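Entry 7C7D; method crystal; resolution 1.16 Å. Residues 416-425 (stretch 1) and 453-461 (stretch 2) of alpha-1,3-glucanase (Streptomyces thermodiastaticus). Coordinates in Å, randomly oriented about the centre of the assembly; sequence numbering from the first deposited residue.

Stretch 1 (416-425) TVKGNLISDT
Stretch 2, residues 453-461: DGNTLVRTG

The two stretches lie side by side as parallel rungs, strand 421-423 against strand 456-458, their axes 4.7 Å apart and inclined by 12°. Leu421 pairs with Thr456, Ile422 with Leu457 and Ser423 with Val458 (CA to CA 4.9, 5.0 and 4.5 Å), and Lys418 pairs with Asp453 before the turns. Backbone hydrogen bonds alternate in direction: Asp453 N to Val417 O (3.0 Å), Gly419 N to Asp453 O, Thr456 N to Asn420 O, Ile422 N to Thr456 O, Val458 N to Ile422 O and Asp424 N to Val458 O (each 2.9 Å).

At the turn, Gly419 (phi/psi 69/20) and Gly454 (74/18) adopt positive phi, which favours glycine. The asparagines that follow, Asn420 and Asn455, have nearly identical side-chain conformations, chi1 m and chi2 -77° and -78°. In this conformation the Asn455 amide reaches the other stretch: ND2 donates to Val417 O (3.0 Å), while OD1 accepts from Asn420 N (2.9 Å) and Asn420 ND2 (3.0 Å), so buried polar groups are paired.

Beyond the asparagines the side chains alternate. Ile422 (m, t) and Leu457 (m, t) share a buried face, CD1 of Ile422 meeting CD2 of Leu457 at 3.8 Å. On the other, partly exposed face, Leu421 (t, p) brings CD1 to 3.7 Å from Thr456 CG2 and 4.2 Å from Val458 CG2; Ser423 (m) places OG 3.7 Å from Val458 CB (chi1 t).

Asp424 (65/72) and Arg459 (55/47) turn the chain with positive phi. Arg459 (m, t, m, chi4 -86°) curls its guanidinium back to the buried Asp424 carboxylate (chi1 m), forming a two-pronged salt bridge: NE to OD1 of Asp424 2.8 Å, NH2 to OD2 of Asp424 3.0 Å. Next, Thr425 (p) sets OG1 3.4 Å from Thr460 CB (chi1 p) and donates from OG1 to a water 2.6 Å away.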

ATOM      1  N   THR A 416      15.965  -0.447   5.611  1.00 11.86           N
ATOM      2  CA  THR A 416      15.515  -1.821   5.784  1.00 12.00           C
ATOM      3  C   THR A 416      14.088  -1.981   5.275  1.00 10.88           C
ATOM      4  O   THR A 416      13.204  -1.190   5.621  1.00 11.83           O
ATOM      5  CB  THR A 416      15.609  -2.226   7.257  1.00 13.80           C
ATOM      6  OG1 THR A 416      16.983  -2.186   7.659  1.00 16.16           O
ATOM      7  CG2 THR A 416      15.077  -3.637   7.472  1.00 14.59           C
ATOM      8  N   VAL A 417      13.873  -3.016   4.468  1.00 10.49           N
ATOM      9  CA  VAL A 417      12.555  -3.418   3.992  1.00 10.87           C
ATOM     10  C   VAL A 417      12.423  -4.881   4.394  1.00 10.12           C
ATOM     11  O   VAL A 417      13.057  -5.751   3.785  1.00 10.73           O
ATOM     12  CB  VAL A 417      12.426  -3.236   2.471  1.00 10.89           C
ATOM     13  CG1 VAL A 417      11.082  -3.747   1.973  1.00 11.25           C
ATOM     14  CG2 VAL A 417      12.621  -1.775   2.088  1.00 12.09           C
ATOM     15  N   LYS A 418      11.623  -5.160   5.427  1.00 10.42           N
ATOM     16  CA  LYS A 418      11.658  -6.467   6.082  1.00 11.24           C
ATOM     17  C   LYS A 418      10.266  -7.011   6.371  1.00 10.48           C
ATOM     18  O   LYS A 418       9.424  -6.311   6.932  1.00 11.30           O
ATOM     19  CB  LYS A 418      12.450  -6.381   7.395  1.00 13.69           C
ATOM     20  CG  LYS A 418      12.455  -7.665   8.215  1.00 17.41           C
ATOM     21  CD  LYS A 418      13.196  -7.479   9.543  1.00 23.99           C
ATOM     22  CE  LYS A 418      14.401  -8.392   9.691  1.00 29.92           C
ATOM     23  NZ  LYS A 418      15.424  -7.766  10.578  1.00 33.12           N
ATOM     24  N   GLY A 419      10.034  -8.275   6.023  1.00 10.58           N
ATOM     25  CA  GLY A 419       8.847  -8.953   6.497  1.00 10.87           C
ATOM     26  C   GLY A 419       7.539  -8.466   5.929  1.00 10.26           C
ATOM     27  O   GLY A 419       6.498  -8.702   6.539  1.00 10.93           O
ATOM     28  N   ASN A 420       7.551  -7.782   4.787  1.00 10.02           N
ATOM     29  CA  ASN A 420       6.322  -7.279   4.195  1.00  9.95           C
ATOM     30  C   ASN A 420       5.696  -8.332   3.292  1.00  9.96           C
ATOM     31  O   ASN A 420       6.386  -9.143   2.675  1.00 12.16           O
ATOM     32  CB  ASN A 420       6.610  -6.010   3.396  1.00 10.20           C
ATOM     33  CG  ASN A 420       7.221  -4.919   4.258  1.00  9.77           C
ATOM     34  OD1 ASN A 420       6.513  -4.257   5.023  1.00 10.41           O
ATOM     35  ND2 ASN A 420       8.534  -4.728   4.149  1.00 10.27           N
ATOM     36  N   LEU A 421       4.367  -8.309   3.229  1.00  9.97           N
ATOM     37  CA  LEU A 421       3.584  -9.127   2.312  1.00  9.97           C
ATOM     38  C   LEU A 421       2.993  -8.178   1.284  1.00  9.47           C
ATOM     39  O   LEU A 421       2.265  -7.249   1.647  1.00 10.62           O
ATOM     40  CB  LEU A 421       2.467  -9.854   3.061  1.00 11.11           C
ATOM     41  CG  LEU A 421       1.468 -10.616   2.190  1.00 12.55           C
ATOM     42  CD1 LEU A 421       2.167 -11.707   1.366  1.00 13.81           C
ATOM     43  CD2 LEU A 421       0.345 -11.215   3.040  1.00 14.75           C
ATOM     44  N   ILE A 422       3.342  -8.382   0.020  1.00  9.42           N
ATOM     45  CA  ILE A 422       2.961  -7.486  -1.063  1.00  9.07           C
ATOM     46  C   ILE A 422       2.347  -8.332  -2.162  1.00  9.39           C
ATOM     47  O   ILE A 422       2.996  -9.255  -2.666  1.00 10.33           O
ATOM     48  CB  ILE A 422       4.173  -6.705  -1.598  1.00 10.19           C
ATOM     49  CG1 ILE A 422       4.827  -5.913  -0.462  1.00 11.66           C
ATOM     50  CG2 ILE A 422       3.761  -5.806  -2.770  1.00 11.74           C
ATOM     51  CD1 ILE A 422       6.200  -5.380  -0.788  1.00 12.27           C
ATOM     52  N   SER A 423       1.099  -8.018  -2.536  1.00  9.93           N
ATOM     53  CA  SER A 423       0.371  -8.819  -3.510  1.00 10.32           C
ATOM     54  C   SER A 423      -0.263  -7.936  -4.570  1.00 10.48           C
ATOM     55  O   SER A 423      -0.774  -6.850  -4.268  1.00 11.64           O
ATOM     56  CB  SER A 423      -0.737  -9.645  -2.853  1.00 11.91           C
ATOM     57  OG  SER A 423      -0.242 -10.402  -1.759  1.00 13.48           O
ATOM     58  N   ASP A 424      -0.238  -8.432  -5.809  1.00 10.22           N
ATOM     59  CA  ASP A 424      -1.061  -7.919  -6.906  1.00 10.52           C
ATOM     60  C   ASP A 424      -0.693  -6.478  -7.278  1.00 10.97           C
ATOM     61  O   ASP A 424      -1.447  -5.533  -7.031  1.00 12.74           O
ATOM     62  CB  ASP A 424      -2.552  -8.022  -6.565  1.00 11.12           C
ATOM     63  CG  ASP A 424      -3.041  -9.448  -6.534  1.00 11.10           C
ATOM     64  OD1 ASP A 424      -2.770 -10.181  -7.503  1.00 11.14           O
ATOM     65  OD2 ASP A 424      -3.691  -9.837  -5.537  1.00 11.38           O
ATOM     66  N   THR A 425       0.468  -6.330  -7.906  1.00 11.73           N
ATOM     67  CA  THR A 425       0.872  -5.034  -8.435  1.00 12.38           C
ATOM     68  C   THR A 425       0.638  -4.958  -9.944  1.00 12.35           C
ATOM     69  O   THR A 425       0.338  -5.945 -10.618  1.00 13.37           O
ATOM     70  CB  THR A 425       2.330  -4.707  -8.073  1.00 14.40           C
ATOM     71  OG1 THR A 425       3.210  -5.670  -8.663  1.00 15.00           O
ATOM     72  CG2 THR A 425       2.526  -4.719  -6.565  1.00 14.96           C
ATOM     73  N   ASP A 453      14.799  -8.128   3.568  1.00 10.53           N
ATOM     74  CA  ASP A 453      14.808  -9.430   4.234  1.00 10.62           C
ATOM     75  C   ASP A 453      13.400  -9.919   4.545  1.00 10.69           C
ATOM     76  O   ASP A 453      12.593  -9.179   5.110  1.00 11.66           O
ATOM     77  CB  ASP A 453      15.586  -9.351   5.550  1.00 13.28           C
ATOM     78  CG  ASP A 453      15.535 -10.656   6.324  1.00 15.89           C
ATOM     79  OD1 ASP A 453      16.064 -11.674   5.823  1.00 17.30           O
ATOM     80  OD2 ASP A 453      14.936 -10.681   7.414  1.00 21.33           O
ATOM     81  N   GLY A 454      13.119 -11.179   4.225  1.00 10.77           N
ATOM     82  CA  GLY A 454      11.900 -11.794   4.719  1.00 10.88           C
ATOM     83  C   GLY A 454      10.611 -11.351   4.063  1.00 10.42           C
ATOM     84  O   GLY A 454       9.542 -11.542   4.643  1.00 12.26           O
ATOM     85  N   ASN A 455      10.675 -10.752   2.885  1.00 10.06           N
ATOM     86  CA  ASN A 455       9.463 -10.287   2.225  1.00 10.16           C
ATOM     87  C   ASN A 455       8.846 -11.397   1.377  1.00 10.34           C
ATOM     88  O   ASN A 455       9.537 -12.291   0.883  1.00 10.81           O
ATOM     89  CB  ASN A 455       9.776  -9.073   1.344  1.00 10.52           C
ATOM     90  CG  ASN A 455      10.364  -7.928   2.139  1.00  9.86           C
ATOM     91  OD1 ASN A 455       9.639  -7.210   2.827  1.00 10.81           O
ATOM     92  ND2 ASN A 455      11.687  -7.773   2.080  1.00 10.82           N
ATOM     93  N   THR A 456       7.525 -11.329   1.215  1.00 10.26           N
ATOM     94  CA  THR A 456       6.766 -12.251   0.378  1.00 10.03           C
ATOM     95  C   THR A 456       6.028 -11.445  -0.679  1.00  9.71           C
ATOM     96  O   THR A 456       5.299 -10.503  -0.345  1.00 10.74           O
ATOM     97  CB  THR A 456       5.788 -13.067   1.220  1.00 12.43           C
ATOM     98  OG1 THR A 456       6.542 -13.897   2.105  1.00 14.71           O
ATOM     99  CG2 THR A 456       4.924 -13.959   0.340  1.00 12.38           C
ATOM    100  N   LEU A 457       6.228 -11.819  -1.941  1.00  9.57           N
ATOM    101  CA  LEU A 457       5.744 -11.071  -3.102  1.00  9.54           C
ATOM    102  C   LEU A 457       4.888 -12.009  -3.937  1.00 10.07           C
ATOM    103  O   LEU A 457       5.402 -12.997  -4.481  1.00 10.58           O
ATOM    104  CB  LEU A 457       6.915 -10.560  -3.938  1.00 10.42           C
ATOM    105  CG  LEU A 457       8.012  -9.817  -3.171  1.00 10.54           C
ATOM    106  CD1 LEU A 457       9.133  -9.393  -4.106  1.00 12.02           C
ATOM    107  CD2 LEU A 457       7.442  -8.612  -2.441  1.00 12.27           C
ATOM    108  N   VAL A 458       3.591 -11.713  -4.032  1.00  9.98           N
ATOM    109  CA  VAL A 458       2.607 -12.622  -4.618  1.00 10.22           C
ATOM    110  C   VAL A 458       1.949 -11.929  -5.810  1.00  9.98           C
ATOM    111  O   VAL A 458       1.335 -10.864  -5.653  1.00 10.51           O
ATOM    112  CB  VAL A 458       1.548 -13.034  -3.585  1.00 11.09           C
ATOM    113  CG1 VAL A 458       0.554 -14.008  -4.204  1.00 13.11           C
ATOM    114  CG2 VAL A 458       2.208 -13.637  -2.341  1.00 12.71           C
ATOM    115  N   ARG A 459       2.073 -12.522  -6.995  1.00 10.11           N
ATOM    116  CA  ARG A 459       1.470 -11.966  -8.209  1.00 10.38           C
ATOM    117  C   ARG A 459       1.909 -10.516  -8.435  1.00 10.43           C
ATOM    118  O   ARG A 459       1.093  -9.631  -8.716  1.00 11.27           O
ATOM    119  CB  ARG A 459      -0.060 -12.097  -8.201  1.00 11.54           C
ATOM    120  CG  ARG A 459      -0.557 -13.553  -8.190  1.00 11.89           C
ATOM    121  CD  ARG A 459      -2.097 -13.646  -8.181  1.00 12.35           C
ATOM    122  NE  ARG A 459      -2.640 -12.916  -7.039  1.00 12.00           N
ATOM    123  CZ  ARG A 459      -2.796 -13.429  -5.822  1.00 12.44           C
ATOM    124  NH1 ARG A 459      -2.526 -14.710  -5.597  1.00 13.77           N
ATOM    125  NH2 ARG A 459      -3.212 -12.665  -4.823  1.00 13.37           N
ATOM    126  N   THR A 460       3.215 -10.277  -8.311  1.00 10.18           N
ATOM    127  CA  THR A 460       3.805  -8.964  -8.532  1.00 10.60           C
ATOM    128  C   THR A 460       4.703  -8.973  -9.763  1.00 10.75           C
ATOM    129  O   THR A 460       5.233 -10.014 -10.170  1.00 11.43           O
ATOM    130  CB  THR A 460       4.573  -8.446  -7.300  1.00 10.62           C
ATOM    131  OG1 THR A 460       5.782  -9.195  -7.091  1.00 11.16           O
ATOM    132  CG2 THR A 460       3.695  -8.474  -6.049  1.00 11.13           C
ATOM    133  N   GLY A 461       4.894  -7.784 -10.326  1.00 13.48           N
ATOM    134  CA  GLY A 461       5.484  -7.585 -11.632  1.00 13.57           C
ATOM    135  C   GLY A 461       4.415  -7.375 -12.695  1.00 14.24           C
ATOM    136  O   GLY A 461       3.250  -7.747 -12.533  1.00 15.85           O
TER
HETATM  137  O   HOH W   1       3.953  -4.800 -11.012  1.00 15.43           O
HETATM  138  O   HOH W   2       0.775  -7.626 -13.606  1.00 25.11           O